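Local coordinates for protein putative ABC transporter subunit, substrate-binding component (Rhodopseudomonas palustris, PDB 4EVQ) that binds 4-hydroxybenzoate and probably serves as the solute-binding component of an ABC transporter for benzoate derivatives derived from lignin, at residues Gly15-Gly20 with Ala83-Gly88; Pro108-Asn113 with Phe129-Ala134. All coordinates share one frame; numbering follows the deposited sequence.

Contact 1 (Gly15-Gly20 with Ala83-Gly88); sequences GALKVG and ADVLIG
Val19 and Val85 pair across two neighbouring parallel strands, 17-23 and 85-88, in the sheet of one lobe of a periplasmic binding protein. The short strand segments cross at -29°. Val19 is flanked by Val85 on one side and by strand 54-62 on the other.

The backbone joins them in a parallel register. Gly20 N donates to Val85 O at 2.8 Å, and Ile87 N donates to Gly20 O at 2.8 Å. One residue of strand 17-23 is thus gripped at both its N-H and its carbonyl. Before the regular pairing starts, Asp84 holds Lys18 in the same two-ended way. Asp84 N donates to Lys18 O at 2.8 Å, in the carbonyl plane. Val85 N adds a weak bond to the same oxygen. Lys18 NZ is bonded instead to Glu81 O.

The apolar side chains of Leu17, Val19, Val85 and Ile87 lie on the face covered in part by helix 288-306, where Leu300 touches both valines. Leu17 CD2 meets Val85 CG2 at 3.9 Å. Further along, Val19 CG1 meets the tip of Ile87, CD1, at 3.7 Å. Leu86 points to the other face, against Met98 and Ala102 of helix 92-105. On that side Ala83 CB lies 4.0 Å from Gly20 N.

Asp84 has CG beside its backbone N and anti to its carbonyl carbon (chi1 -65°), which brings the carboxylate alongside the edge of strand 17-23. There Lys18 N donates to the anti lone pair of Asp84 OD2 at 2.8 Å, almost straight at 173°.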
ATOM      1  N   GLY A  15      27.160 -14.377  -9.983  1.00 33.84           N
ATOM      2  CA  GLY A  15      26.011 -14.209 -10.858  1.00 32.51           C
ATOM      3  C   GLY A  15      25.086 -13.103 -10.348  1.00 31.00           C
ATOM      4  O   GLY A  15      25.358 -12.469  -9.321  1.00 30.95           O
ATOM      5  N   ALA A  16      24.004 -12.846 -11.071  1.00 29.37           N
ATOM      6  CA  ALA A  16      23.019 -11.862 -10.624  1.00 27.71           C
ATOM      7  C   ALA A  16      22.286 -12.347  -9.363  1.00 25.85           C
ATOM      8  O   ALA A  16      22.085 -13.546  -9.166  1.00 25.55           O
ATOM      9  CB  ALA A  16      22.040 -11.566 -11.739  1.00 30.04           C
ATOM     10  N   LEU A  17      21.940 -11.409  -8.484  1.00 23.47           N
ATOM     11  CA  LEU A  17      21.055 -11.678  -7.356  1.00 22.90           C
ATOM     12  C   LEU A  17      19.665 -11.856  -7.948  1.00 20.54           C
ATOM     13  O   LEU A  17      19.208 -10.998  -8.713  1.00 21.34           O
ATOM     14  CB  LEU A  17      21.074 -10.467  -6.416  1.00 26.48           C
ATOM     15  CG  LEU A  17      20.686 -10.610  -4.954  1.00 30.85           C
ATOM     16  CD1 LEU A  17      21.494  -9.605  -4.121  1.00 31.64           C
ATOM     17  CD2 LEU A  17      19.241 -10.381  -4.769  1.00 33.11           C
ATOM     18  N   LYS A  18      18.997 -12.961  -7.628  1.00 19.28           N
ATOM     19  CA  LYS A  18      17.673 -13.238  -8.178  1.00 18.55           C
ATOM     20  C   LYS A  18      16.622 -12.748  -7.212  1.00 15.53           C
ATOM     21  O   LYS A  18      16.465 -13.258  -6.109  1.00 15.42           O
ATOM     22  CB  LYS A  18      17.467 -14.727  -8.465  1.00 21.56           C
ATOM     23  CG  LYS A  18      18.459 -15.298  -9.438  1.00 26.53           C
ATOM     24  CD  LYS A  18      18.148 -16.758  -9.703  1.00 30.60           C
ATOM     25  CE  LYS A  18      16.918 -16.897 -10.585  1.00 33.70           C
ATOM     26  NZ  LYS A  18      16.882 -18.305 -11.135  1.00 35.78           N
ATOM     27  N   VAL A  19      15.906 -11.742  -7.653  1.00 14.50           N
ATOM     28  CA  VAL A  19      14.854 -11.118  -6.854  1.00 14.33           C
ATOM     29  C   VAL A  19      13.524 -11.571  -7.445  1.00 13.83           C
ATOM     30  O   VAL A  19      13.173 -11.227  -8.590  1.00 14.48           O
ATOM     31  CB  VAL A  19      15.002  -9.611  -6.838  1.00 16.77           C
ATOM     32  CG1 VAL A  19      13.854  -9.002  -6.016  1.00 18.53           C
ATOM     33  CG2 VAL A  19      16.331  -9.185  -6.228  1.00 18.88           C
ATOM     34  N   GLY A  20      12.801 -12.388  -6.695  1.00 14.76           N
ATOM     35  CA  GLY A  20      11.502 -12.835  -7.122  1.00 13.73           C
ATOM     36  C   GLY A  20      10.453 -11.798  -6.836  1.00 12.90           C
ATOM     37  O   GLY A  20      10.390 -11.328  -5.707  1.00 14.81           O
ATOM     38  N   ALA A  83      14.832 -18.125  -5.812  1.00 15.97           N
ATOM     39  CA  ALA A  83      15.036 -16.710  -5.603  1.00 16.22           C
ATOM     40  C   ALA A  83      15.920 -16.494  -4.383  1.00 16.62           C
ATOM     41  O   ALA A  83      15.846 -17.224  -3.409  1.00 16.43           O
ATOM     42  CB  ALA A  83      13.702 -16.042  -5.363  1.00 16.31           C
ATOM     43  N   ASP A  84      16.678 -15.416  -4.411  1.00 14.41           N
ATOM     44  CA  ASP A  84      17.486 -15.026  -3.269  1.00 14.46           C
ATOM     45  C   ASP A  84      16.715 -14.138  -2.308  1.00 14.74           C
ATOM     46  O   ASP A  84      17.001 -14.066  -1.112  1.00 14.65           O
ATOM     47  CB  ASP A  84      18.743 -14.273  -3.734  1.00 16.05           C
ATOM     48  CG  ASP A  84      19.691 -15.155  -4.549  1.00 18.80           C
ATOM     49  OD1 ASP A  84      20.113 -16.218  -4.023  1.00 20.50           O
ATOM     50  OD2 ASP A  84      19.990 -14.774  -5.699  1.00 19.77           O
ATOM     51  N   VAL A  85      15.743 -13.414  -2.867  1.00 13.32           N
ATOM     52  CA  VAL A  85      14.903 -12.456  -2.127  1.00 12.88           C
ATOM     53  C   VAL A  85      13.539 -12.527  -2.751  1.00 11.39           C
ATOM     54  O   VAL A  85      13.436 -12.795  -3.949  1.00 12.67           O
ATOM     55  CB  VAL A  85      15.443 -10.992  -2.286  1.00 15.35           C
ATOM     56  CG1 VAL A  85      14.516  -9.942  -1.617  1.00 15.14           C
ATOM     57  CG2 VAL A  85      16.893 -10.893  -1.708  1.00 17.96           C
ATOM     58  N   LEU A  86      12.511 -12.341  -1.931  1.00  9.86           N
ATOM     59  CA  LEU A  86      11.123 -12.345  -2.381  1.00 10.57           C
ATOM     60  C   LEU A  86      10.454 -11.005  -2.087  1.00  9.69           C
ATOM     61  O   LEU A  86      10.531 -10.503  -0.970  1.00 11.34           O
ATOM     62  CB  LEU A  86      10.356 -13.450  -1.664  1.00 12.03           C
ATOM     63  CG  LEU A  86       8.860 -13.582  -1.903  1.00 13.20           C
ATOM     64  CD1 LEU A  86       8.570 -13.937  -3.339  1.00 13.41           C
ATOM     65  CD2 LEU A  86       8.328 -14.668  -0.980  1.00 14.09           C
ATOM     66  N   ILE A  87       9.893 -10.406  -3.120  1.00  9.85           N
ATOM     67  CA  ILE A  87       9.171  -9.125  -2.980  1.00  9.67           C
ATOM     68  C   ILE A  87       7.754  -9.309  -3.521  1.00  8.95           C
ATOM     69  O   ILE A  87       7.553  -9.611  -4.697  1.00 10.37           O
ATOM     70  CB  ILE A  87       9.905  -7.953  -3.668  1.00 10.52           C
ATOM     71  CG1 ILE A  87      11.309  -7.801  -3.084  1.00 11.43           C
ATOM     72  CG2 ILE A  87       9.077  -6.651  -3.564  1.00 11.38           C
ATOM     73  CD1 ILE A  87      12.120  -6.729  -3.735  1.00 13.03           C
ATOM     74  N   GLY A  88       6.760  -9.141  -2.660  1.00  9.51           N
ATOM     75  CA  GLY A  88       5.363  -9.193  -3.093  1.00 10.37           C
ATOM     76  C   GLY A  88       4.481  -9.120  -1.880  1.00  8.07           C
ATOM     77  O   GLY A  88       4.953  -9.186  -0.731  1.00  9.18           O
TER

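Contact 2 (Pro108-Asn113 with Phe129-Ala134); sequences PTIVPN and FRTSFA. With PHB (p-hydroxybenzoic acid), chain H.
Asn113 and Phe133 meet beside the bound p-hydroxybenzoic acid and form part of its pocket. Asn113 ND2 lies over the ligand ring, 3.4 Å from PHB C6. Phe133 turns an edge to the ligand, with CZ 3.9 Å from PHB C6. Asn113 OD1 also sits at the Phe133 edge, 3.8 Å from CE1, with the amide and ring planes 69° apart.

The Asn113 amide is fixed by bonds from both ends: OD1 accepts from Gln292 NE2 and ND2 donates to Val90 O. Its main chain is held too. Ser132 OG donates to Asn113 O at 2.8 Å, from above the carbonyl plane. The hydroxyl lies between the backbone N and carbonyl carbon of Ser132 (chi1 61°), which turns it to this oxygen.

Behind these loops the two segments pair as parallel strands. Val111 N donates to Phe129 O at 2.8 Å, and Thr131 N to Val111 O at 3.0 Å. Ile110 CG2 touches Thr131 CG2 at 3.7 Å.

Strand 128-130 forms one edge of this lobe's sheet. Helix 92-105 packs on Thr109 and Val111, helix 288-306 on Ile110, and helix 314-322 on Phe129, whose ring stacks with His339.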
ATOM      1  N   PRO A 108      14.766 -13.661   2.637  1.00 11.98           N
ATOM      2  CA  PRO A 108      14.414 -12.237   2.888  1.00 12.17           C
ATOM      3  C   PRO A 108      13.215 -11.879   2.043  1.00 11.30           C
ATOM      4  O   PRO A 108      13.177 -12.125   0.834  1.00 11.13           O
ATOM      5  CB  PRO A 108      15.660 -11.488   2.420  1.00 12.86           C
ATOM      6  CG  PRO A 108      16.822 -12.523   2.629  1.00 12.46           C
ATOM      7  CD  PRO A 108      16.178 -13.820   2.209  1.00 12.22           C
ATOM      8  N   THR A 109      12.218 -11.309   2.713  1.00  9.94           N
ATOM      9  CA  THR A 109      10.886 -11.054   2.117  1.00 10.44           C
ATOM     10  C   THR A 109      10.446  -9.637   2.416  1.00  9.56           C
ATOM     11  O   THR A 109      10.392  -9.232   3.578  1.00 10.95           O
ATOM     12  CB  THR A 109       9.878 -12.049   2.687  1.00 11.87           C
ATOM     13  OG1 THR A 109      10.290 -13.370   2.359  1.00 12.76           O
ATOM     14  CG2 THR A 109       8.482 -11.820   2.123  1.00 11.36           C
ATOM     15  N   ILE A 110      10.093  -8.900   1.377  1.00  8.80           N
ATOM     16  CA  ILE A 110       9.604  -7.537   1.525  1.00  8.93           C
ATOM     17  C   ILE A 110       8.218  -7.427   0.868  1.00  9.03           C
ATOM     18  O   ILE A 110       8.057  -7.736  -0.293  1.00  8.80           O
ATOM     19  CB  ILE A 110      10.591  -6.513   0.892  1.00  9.31           C
ATOM     20  CG1 ILE A 110      12.008  -6.728   1.422  1.00 10.63           C
ATOM     21  CG2 ILE A 110      10.061  -5.101   1.049  1.00 10.17           C
ATOM     22  CD1 ILE A 110      13.058  -5.969   0.611  1.00 13.27           C
ATOM     23  N   VAL A 111       7.254  -6.993   1.654  1.00  8.41           N
ATOM     24  CA  VAL A 111       5.882  -6.748   1.182  1.00  8.27           C
ATOM     25  C   VAL A 111       5.781  -5.295   0.788  1.00  6.87           C
ATOM     26  O   VAL A 111       5.892  -4.419   1.639  1.00  8.39           O
ATOM     27  CB  VAL A 111       4.890  -7.090   2.276  1.00  7.23           C
ATOM     28  CG1 VAL A 111       3.455  -6.786   1.830  1.00  8.98           C
ATOM     29  CG2 VAL A 111       5.007  -8.523   2.694  1.00  9.76           C
ATOM     30  N   PRO A 112       5.525  -5.014  -0.494  1.00  8.00           N
ATOM     31  CA  PRO A 112       5.600  -3.637  -1.000  1.00  7.68           C
ATOM     32  C   PRO A 112       4.207  -2.985  -1.152  1.00  6.96           C
ATOM     33  O   PRO A 112       4.104  -1.927  -1.738  1.00  7.66           O
ATOM     34  CB  PRO A 112       6.249  -3.821  -2.375  1.00  8.70           C
ATOM     35  CG  PRO A 112       5.630  -5.052  -2.867  1.00  9.37           C
ATOM     36  CD  PRO A 112       5.491  -5.936  -1.636  1.00  7.67           C
ATOM     37  N   ASN A 113       3.168  -3.676  -0.728  1.00  6.64           N
ATOM     38  CA  ASN A 113       1.860  -3.025  -0.668  1.00  6.24           C
ATOM     39  C   ASN A 113       0.880  -3.681   0.313  1.00  7.07           C
ATOM     40  O   ASN A 113       0.391  -3.019   1.228  1.00  7.79           O
ATOM     41  CB  ASN A 113       1.129  -2.967  -2.032  1.00  5.85           C
ATOM     42  CG  ASN A 113      -0.164  -2.177  -1.908  1.00  6.79           C
ATOM     43  OD1 ASN A 113      -0.119  -0.958  -1.730  1.00  7.67           O
ATOM     44  ND2 ASN A 113      -1.305  -2.884  -1.883  1.00  7.03           N
ATOM     45  N   PHE A 129       9.401  -8.160   6.089  1.00 10.03           N
ATOM     46  CA  PHE A 129       9.406  -6.713   6.193  1.00  8.82           C
ATOM     47  C   PHE A 129       8.296  -6.129   5.350  1.00  9.10           C
ATOM     48  O   PHE A 129       7.937  -6.736   4.351  1.00 10.44           O
ATOM     49  CB  PHE A 129      10.760  -6.181   5.703  1.00 11.15           C
ATOM     50  CG  PHE A 129      11.902  -6.725   6.496  1.00 10.81           C
ATOM     51  CD1 PHE A 129      12.299  -6.094   7.622  1.00 13.92           C
ATOM     52  CD2 PHE A 129      12.514  -7.885   6.130  1.00 11.88           C
ATOM     53  CE1 PHE A 129      13.320  -6.623   8.403  1.00 15.20           C
ATOM     54  CE2 PHE A 129      13.559  -8.402   6.942  1.00 13.15           C
ATOM     55  CZ  PHE A 129      13.931  -7.757   8.040  1.00 15.41           C
ATOM     56  N   ARG A 130       7.833  -4.957   5.698  1.00  8.95           N
ATOM     57  CA  ARG A 130       6.805  -4.272   4.893  1.00  8.48           C
ATOM     58  C   ARG A 130       7.263  -2.849   4.664  1.00  7.98           C
ATOM     59  O   ARG A 130       7.669  -2.158   5.596  1.00  9.14           O
ATOM     60  CB  ARG A 130       5.455  -4.349   5.593  1.00  7.35           C
ATOM     61  CG  ARG A 130       4.320  -3.655   4.874  1.00  7.48           C
ATOM     62  CD  ARG A 130       2.987  -4.348   5.015  1.00  7.32           C
ATOM     63  NE  ARG A 130       2.537  -4.461   6.398  1.00  8.02           N
ATOM     64  CZ  ARG A 130       1.483  -5.187   6.762  1.00  7.24           C
ATOM     65  NH1 ARG A 130       0.794  -5.840   5.832  1.00  8.22           N
ATOM     66  NH2 ARG A 130       1.101  -5.255   8.041  1.00  9.25           N
ATOM     67  N   THR A 131       7.124  -2.370   3.413  1.00  8.43           N
ATOM     68  CA  THR A 131       7.448  -1.004   3.083  1.00  8.63           C
ATOM     69  C   THR A 131       6.208  -0.106   2.843  1.00  6.76           C
ATOM     70  O   THR A 131       6.372   1.064   2.490  1.00  7.83           O
ATOM     71  CB  THR A 131       8.373  -0.870   1.906  1.00  8.53           C
ATOM     72  OG1 THR A 131       7.744  -1.414   0.732  1.00  9.06           O
ATOM     73  CG2 THR A 131       9.724  -1.551   2.142  1.00  9.83           C
ATOM     74  N   SER A 132       5.038  -0.665   3.079  1.00  7.05           N
ATOM     75  CA  SER A 132       3.800   0.037   2.775  1.00  6.83           C
ATOM     76  C   SER A 132       3.110   0.583   4.026  1.00  7.68           C
ATOM     77  O   SER A 132       3.432   1.679   4.409  1.00  7.63           O
ATOM     78  CB  SER A 132       2.942  -0.867   1.925  1.00  8.11           C
ATOM     79  OG  SER A 132       2.619  -2.063   2.596  1.00  7.63           O
ATOM     80  N   PHE A 133       2.214  -0.189   4.638  1.00  7.12           N
ATOM     81  CA  PHE A 133       1.300   0.236   5.698  1.00  6.96           C
ATOM     82  C   PHE A 133       0.583  -1.008   6.185  1.00  7.40           C
ATOM     83  O   PHE A 133       0.620  -2.049   5.522  1.00  7.10           O
ATOM     84  CB  PHE A 133       0.287   1.287   5.186  1.00  7.30           C
ATOM     85  CG  PHE A 133      -0.575   0.712   4.126  1.00  7.53           C
ATOM     86  CD1 PHE A 133      -0.100   0.622   2.836  1.00  6.98           C
ATOM     87  CD2 PHE A 133      -1.776   0.093   4.429  1.00  8.03           C
ATOM     88  CE1 PHE A 133      -0.801  -0.076   1.887  1.00  7.90           C
ATOM     89  CE2 PHE A 133      -2.497  -0.568   3.433  1.00  8.21           C
ATOM     90  CZ  PHE A 133      -1.976  -0.671   2.196  1.00  8.73           C
ATOM     91  N   ALA A 134      -0.143  -0.866   7.298  1.00  7.25           N
ATOM     92  CA  ALA A 134      -1.096  -1.837   7.747  1.00  6.94           C
ATOM     93  C   ALA A 134      -2.517  -1.320   7.570  1.00  6.99           C
ATOM     94  O   ALA A 134      -2.810  -0.148   7.906  1.00  7.88           O
ATOM     95  CB  ALA A 134      -0.840  -2.172   9.210  1.00  9.39           C
TER
HETATM   96  C1' PHB H 406      -4.591  -4.953  -0.281  1.00  6.09           C
HETATM   97  O1' PHB H 406      -5.246  -5.922  -0.728  1.00  6.61           O
HETATM   98  O2' PHB H 406      -3.896  -5.026   0.807  1.00  7.16           O
HETATM   99  C1  PHB H 406      -4.553  -3.648  -0.974  1.00  5.93           C
HETATM  100  C2  PHB H 406      -4.807  -3.596  -2.345  1.00  6.44           C
HETATM  101  C3  PHB H 406      -4.792  -2.373  -2.998  1.00  6.91           C
HETATM  102  C4  PHB H 406      -4.548  -1.238  -2.297  1.00  6.92           C
HETATM  103  C5  PHB H 406      -4.270  -1.267  -0.942  1.00  6.17           C
HETATM  104  C6  PHB H 406      -4.289  -2.474  -0.308  1.00  6.48           C
HETATM  105  O4  PHB H 406      -4.533  -0.041  -2.913  1.00 13.73           O

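In the fold
Contacts 1 and 2 belong to one sheet, with centres about 15 Å apart. Strands 85-88 and 109-111 are neighbours in it and join the two contacts directly. Leu86 probably bonds to segment 108-113 at both its polar backbone atoms, N to Pro108 O and O to Ile110 N, each at 2.9 Å. Gly88 C then packs 3.3 Å from Pro112 CD. Contact 1 lies farther from the ligand; the Ile87 side chain is about 14 Å from it. Contact 2 reaches the p-hydroxybenzoic acid itself. The ligand is also hydrogen-bonded to Ser92, Gly115, Tyr161 and Ser215, consistent with a site in the cleft between two lobes, as in this family.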